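Local coordinates for protein halocarboxylic acid dehalogenase DehI (PDB 3BJX) that probably hydrolyses carbon–halogen bonds in halocarboxylic acids, at residues A108-D111 and D112-E116. Numbering follows the deposited sequence.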
loop_
_atom_site.group_PDB
_atom_site.type_symbol
_atom_site.label_atom_id
_atom_site.label_comp_id
_atom_site.label_asym_id
_atom_site.label_seq_id
_atom_site.Cartn_x
_atom_site.Cartn_y
_atom_site.Cartn_z
ATOM N N ALA A 108 -5.498 20.638 -29.998
ATOM C CA ALA A 108 -5.252 19.284 -30.480
ATOM C C ALA A 108 -6.363 18.864 -31.451
ATOM O O ALA A 108 -6.273 17.807 -32.072
ATOM C CB ALA A 108 -5.145 18.320 -29.306
ATOM N N GLY A 109 -7.339 19.772 -31.619
ATOM C CA GLY A 109 -8.752 19.553 -32.058
ATOM C C GLY A 109 -9.238 18.194 -32.500
ATOM O O GLY A 109 -8.865 17.765 -33.590
ATOM N N PHE A 110 -10.111 17.498 -31.763
ATOM C CA PHE A 110 -11.117 17.905 -30.741
ATOM C C PHE A 110 -12.043 19.128 -30.881
ATOM O O PHE A 110 -11.646 20.284 -30.710
ATOM C CB PHE A 110 -10.644 17.653 -29.300
ATOM C CG PHE A 110 -9.823 16.401 -29.156
ATOM C CD1 PHE A 110 -10.414 15.150 -29.276
ATOM C CD2 PHE A 110 -8.446 16.476 -28.928
ATOM C CE1 PHE A 110 -9.653 13.994 -29.165
ATOM C CE2 PHE A 110 -7.686 15.336 -28.820
ATOM C CZ PHE A 110 -8.286 14.089 -28.938
ATOM N N ASP A 111 -13.296 18.811 -31.212
ATOM C CA ASP A 111 -14.400 19.768 -31.252
ATOM C C ASP A 111 -15.234 19.603 -29.979
ATOM O O ASP A 111 -14.930 18.740 -29.160
ATOM C CB ASP A 111 -15.246 19.553 -32.523
ATOM C CG ASP A 111 -15.826 18.131 -32.619
ATOM O OD1 ASP A 111 -15.198 17.260 -33.266
ATOM O OD2 ASP A 111 -16.913 17.886 -32.041
ATOM N N ASP A 112 -16.273 20.422 -29.810
ATOM C CA ASP A 112 -17.144 20.360 -28.624
ATOM C C ASP A 112 -17.770 18.972 -28.404
ATOM O O ASP A 112 -17.840 18.471 -27.267
ATOM C CB ASP A 112 -18.223 21.449 -28.686
ATOM C CG ASP A 112 -17.708 22.828 -28.230
ATOM O OD1 ASP A 112 -16.500 22.955 -27.901
ATOM O OD2 ASP A 112 -18.526 23.787 -28.172
ATOM N N GLY A 113 -18.200 18.340 -29.492
ATOM C CA GLY A 113 -18.804 17.013 -29.415
ATOM C C GLY A 113 -17.868 15.936 -28.894
ATOM O O GLY A 113 -18.310 14.986 -28.253
ATOM N N GLU A 114 -16.574 16.075 -29.176
ATOM C CA GLU A 114 -15.577 15.101 -28.735
ATOM C C GLU A 114 -15.140 15.352 -27.285
ATOM O O GLU A 114 -15.012 14.436 -26.507
ATOM C CB GLU A 114 -14.375 15.125 -29.658
ATOM C CG GLU A 114 -14.632 14.637 -31.084
ATOM C CD GLU A 114 -13.469 14.981 -32.028
ATOM O OE1 GLU A 114 -13.129 16.181 -32.169
ATOM O OE2 GLU A 114 -12.888 14.045 -32.630
ATOM N N ILE A 115 -14.892 16.609 -26.939
ATOM C CA ILE A 115 -14.648 17.016 -25.566
ATOM C C ILE A 115 -15.810 16.593 -24.618
ATOM O O ILE A 115 -15.557 16.254 -23.452
ATOM C CB ILE A 115 -14.353 18.537 -25.500
ATOM C CG1 ILE A 115 -13.060 18.855 -26.284
ATOM C CG2 ILE A 115 -14.249 18.998 -24.050
ATOM C CD1 ILE A 115 -12.830 20.361 -26.623
ATOM N N GLU A 116 -17.052 16.578 -25.132
ATOM C CA GLU A 116 -18.225 16.095 -24.381
ATOM C C GLU A 116 -18.155 14.595 -24.070
ATOM O O GLU A 116 -18.571 14.130 -22.988
ATOM C CB GLU A 116 -19.551 16.473 -25.084
ATOM C CG GLU A 116 -20.877 16.102 -24.334
ATOM C CD GLU A 116 -20.990 16.634 -22.891
ATOM O OE1 GLU A 116 -20.871 17.860 -22.653
ATOM O OE2 GLU A 116 -21.217 15.817 -21.969
#
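Asp-111 and Glu-114 form a capping box at the N-terminus of helix 112-143, a local surface contact where the loop after helix 101-107 turns into the next helix. Asp-111 is the N-cap. Its CG lies between its own backbone N and carbonyl carbon (chi1 58°), which swings OD2 over the first turn. There OD2 accepts weak hydrogen bonds from Gly-113 N at 2.9 Å and from Glu-114 N at 3.4 Å. Glu-114 answers in the other direction: its OE1 takes the N-H of Asp-111 at 2.8 Å through the anti lone pair. The two carboxylate planes are nearly parallel, 13° apart, but offset. A nearly straight bond from Ile-115 N to Asp-111 O, 3.1 Å, starts the helical pattern. Beside the box, CB of Glu-114 meets the ring edge of Phe-110 at CD1, 4.0 Å away, and CG1 of Ile-115 packs on CB of Phe-110. With an alanine at Glu-114, Asp-111 N is likely to lose its carboxylate partner, undoing half the box. Asp-112 OD1 is hydrogen-bonded to Tyr-106 OH on helix 101-107. Phe-110 and Ile-115 both touch Leu-105 of that helix, and Phe-110 also reaches Lys-213 and Val-214 of helix 212-223.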